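Local atomic coordinates of DNA replication protein DnaC (Aquifex aeolicus, PDB entry 3ECC), a protein that probably binds ATP and acts as a loader of the replicative helicase during the initiation of bacterial DNA replication. Residues D10-K15 with T52-A57. Sequence-based numbering, arbitrary orientation.
Sequences DTYHPK and THLAVA. With MG (magnesium ion), chain C; ADP (adenosine-5'-diphosphate), chain B.
Tyr12 meets His53 and Leu54 in the ADP pocket, where the loop 10-15 meets the amino end of the adenine beside the P-loop (Walker A) helix. CD2 of Leu54 sits over the centre of one face of the Tyr12 ring, 3.6 Å from its centroid, a CH-pi contact. Adenine N6 lies over the opposite face toward the rim, so the ring is held between the Leu54 methyl and the adenine amino group. With CG anti to the backbone N (chi1 -157°), Tyr12 swings its ring in from the loop toward the helix. CD2 of His53 comes in near the plane at the Tyr12 edge, and the two rings are oblique, with planes at 50° and centroids 5.2 Å apart. N6 of ADP donates to His13 O at 3.1 Å, which ties the base to the loop backbone. His53 grips the nucleotide twice: ND1 pairs with the ribose O2' at 2.8 Å, and its backbone N donates to O1A of the alpha-phosphate. Thr52 N donates to O1B of ADP at 2.8 Å, while Thr52 OG1 and O1B both bind the magnesium ion; Thr52 OG1 is also hydrogen-bonded to Asp107. Around this site, Gln19 and Ile26 of helix 17-31 touch Tyr12 and Leu54 respectively, and Phe72 of strand 71-74 packs against Thr52 and Val56 of helix 51-65.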
loop_
_atom_site.group_PDB
_atom_site.type_symbol
_atom_site.label_atom_id
_atom_site.label_comp_id
_atom_site.label_asym_id
_atom_site.label_seq_id
_atom_site.Cartn_x
_atom_site.Cartn_y
_atom_site.Cartn_z
ATOM N N ASP A 10 -17.888 -3.824 3.890
ATOM C CA ASP A 10 -19.176 -4.426 4.211
ATOM C C ASP A 10 -19.311 -5.805 3.559
ATOM O O ASP A 10 -19.673 -6.784 4.214
ATOM C CB ASP A 10 -20.294 -3.506 3.744
ATOM C CG ASP A 10 -21.556 -3.698 4.528
ATOM O OD1 ASP A 10 -22.177 -4.778 4.392
ATOM O OD2 ASP A 10 -21.931 -2.764 5.282
ATOM N N THR A 11 -19.011 -5.863 2.264
ATOM C CA THR A 11 -18.878 -7.119 1.530
ATOM C C THR A 11 -17.823 -8.034 2.170
ATOM O O THR A 11 -17.731 -9.227 1.844
ATOM C CB THR A 11 -18.476 -6.844 0.060
ATOM O OG1 THR A 11 -19.442 -5.977 -0.546
ATOM C CG2 THR A 11 -18.388 -8.143 -0.741
ATOM N N TYR A 12 -17.031 -7.470 3.082
ATOM C CA TYR A 12 -15.968 -8.223 3.735
ATOM C C TYR A 12 -16.448 -9.032 4.935
ATOM O O TYR A 12 -16.923 -8.486 5.940
ATOM C CB TYR A 12 -14.793 -7.326 4.127
ATOM C CG TYR A 12 -13.512 -8.101 4.284
ATOM C CD1 TYR A 12 -12.674 -8.314 3.199
ATOM C CD2 TYR A 12 -13.151 -8.652 5.509
ATOM C CE1 TYR A 12 -11.506 -9.047 3.325
ATOM C CE2 TYR A 12 -11.977 -9.378 5.647
ATOM C CZ TYR A 12 -11.157 -9.565 4.555
ATOM O OH TYR A 12 -9.996 -10.292 4.686
ATOM N N HIS A 13 -16.323 -10.347 4.808
ATOM C CA HIS A 13 -16.567 -11.250 5.906
ATOM C C HIS A 13 -15.283 -12.007 6.183
ATOM O O HIS A 13 -14.928 -12.938 5.457
ATOM C CB HIS A 13 -17.718 -12.200 5.577
ATOM C CG HIS A 13 -19.005 -11.495 5.283
ATOM N ND1 HIS A 13 -19.349 -11.074 4.016
ATOM C CD2 HIS A 13 -20.014 -11.103 6.098
ATOM C CE1 HIS A 13 -20.524 -10.468 4.059
ATOM N NE2 HIS A 13 -20.950 -10.473 5.311
ATOM N N PRO A 14 -14.562 -11.584 7.229
ATOM C CA PRO A 14 -13.306 -12.194 7.642
ATOM C C PRO A 14 -13.429 -13.699 7.787
ATOM O O PRO A 14 -14.436 -14.185 8.294
ATOM C CB PRO A 14 -13.024 -11.551 9.008
ATOM C CG PRO A 14 -14.235 -10.688 9.326
ATOM C CD PRO A 14 -14.900 -10.403 8.039
ATOM N N LYS A 15 -12.411 -14.429 7.348
ATOM C CA LYS A 15 -12.480 -15.886 7.349
ATOM C C LYS A 15 -11.573 -16.517 8.393
ATOM O O LYS A 15 -11.477 -17.747 8.475
ATOM C CB LYS A 15 -12.190 -16.455 5.957
ATOM C CG LYS A 15 -13.298 -16.179 4.943
ATOM C CD LYS A 15 -13.610 -17.407 4.092
ATOM C CE LYS A 15 -14.762 -17.148 3.112
ATOM N NZ LYS A 15 -15.911 -16.426 3.747
ATOM N N THR A 52 -5.221 -6.919 -1.309
ATOM C CA THR A 52 -5.698 -5.896 -2.234
ATOM C C THR A 52 -7.165 -5.575 -1.962
ATOM O O THR A 52 -7.592 -4.427 -2.076
ATOM C CB THR A 52 -5.537 -6.344 -3.687
ATOM O OG1 THR A 52 -4.185 -6.783 -3.902
ATOM C CG2 THR A 52 -5.868 -5.205 -4.652
ATOM N N HIS A 53 -7.925 -6.599 -1.583
ATOM C CA HIS A 53 -9.335 -6.421 -1.255
ATOM C C HIS A 53 -9.503 -5.369 -0.157
ATOM O O HIS A 53 -10.286 -4.423 -0.298
ATOM C CB HIS A 53 -9.965 -7.753 -0.817
ATOM C CG HIS A 53 -11.452 -7.695 -0.678
ATOM N ND1 HIS A 53 -12.308 -8.179 -1.643
ATOM C CD2 HIS A 53 -12.238 -7.182 0.299
ATOM C CE1 HIS A 53 -13.557 -7.987 -1.256
ATOM N NE2 HIS A 53 -13.542 -7.379 -0.084
ATOM N N LEU A 54 -8.755 -5.534 0.930
ATOM C CA LEU A 54 -8.865 -4.645 2.085
ATOM C C LEU A 54 -8.287 -3.265 1.820
ATOM O O LEU A 54 -8.764 -2.280 2.377
ATOM C CB LEU A 54 -8.204 -5.266 3.317
ATOM C CG LEU A 54 -9.027 -6.383 3.947
ATOM C CD1 LEU A 54 -8.241 -7.106 5.015
ATOM C CD2 LEU A 54 -10.322 -5.808 4.506
ATOM N N ALA A 55 -7.265 -3.204 0.966
ATOM C CA ALA A 55 -6.677 -1.937 0.524
ATOM C C ALA A 55 -7.658 -1.089 -0.293
ATOM O O ALA A 55 -7.690 0.130 -0.154
ATOM C CB ALA A 55 -5.417 -2.197 -0.281
ATOM N N VAL A 56 -8.442 -1.737 -1.153
ATOM C CA VAL A 56 -9.429 -1.022 -1.960
ATOM C C VAL A 56 -10.616 -0.627 -1.082
ATOM O O VAL A 56 -11.153 0.486 -1.198
ATOM C CB VAL A 56 -9.896 -1.855 -3.174
ATOM C CG1 VAL A 56 -10.980 -1.113 -3.946
ATOM C CG2 VAL A 56 -8.723 -2.157 -4.093
ATOM N N ALA A 57 -10.997 -1.534 -0.179
ATOM C CA ALA A 57 -12.031 -1.262 0.822
ATOM C C ALA A 57 -11.686 -0.035 1.662
ATOM O O ALA A 57 -12.516 0.868 1.822
ATOM C CB ALA A 57 -12.239 -2.479 1.718
HETATM MG MG MG C . -3.094 -8.242 -4.025
HETATM P PB ADP B . -4.243 -10.606 -2.346
HETATM O O1B ADP B . -4.352 -9.147 -2.749
HETATM O O2B ADP B . -3.649 -10.826 -0.980
HETATM O O3B ADP B . -3.659 -11.492 -3.413
HETATM P PA ADP B . -6.943 -10.464 -3.129
HETATM O O1A ADP B . -7.422 -9.194 -2.469
HETATM O O2A ADP B . -6.566 -10.176 -4.573
HETATM O O3A ADP B . -5.752 -11.112 -2.246
HETATM O "O5'" ADP B . -8.059 -11.621 -3.034
HETATM C "C5'" ADP B . -8.338 -12.521 -4.101
HETATM C "C4'" ADP B . -9.837 -12.541 -4.371
HETATM O "O4'" ADP B . -10.517 -13.019 -3.211
HETATM C "C3'" ADP B . -10.367 -11.149 -4.643
HETATM O "O3'" ADP B . -11.198 -11.208 -5.792
HETATM C "C2'" ADP B . -11.152 -10.762 -3.399
HETATM O "O2'" ADP B . -12.333 -10.062 -3.739
HETATM C "C1'" ADP B . -11.508 -12.085 -2.768
HETATM N N9 ADP B . -11.542 -12.045 -1.280
HETATM C C8 ADP B . -10.491 -12.154 -0.440
HETATM N N7 ADP B . -10.895 -12.107 0.859
HETATM C C5 ADP B . -12.229 -11.986 0.863
HETATM C C6 ADP B . -13.302 -11.879 1.888
HETATM N N6 ADP B . -13.038 -11.910 3.216
HETATM N N1 ADP B . -14.567 -11.765 1.460
HETATM C C2 ADP B . -14.879 -11.747 0.148
HETATM N N3 ADP B . -13.959 -11.839 -0.831
HETATM C C4 ADP B . -12.653 -11.955 -0.545
#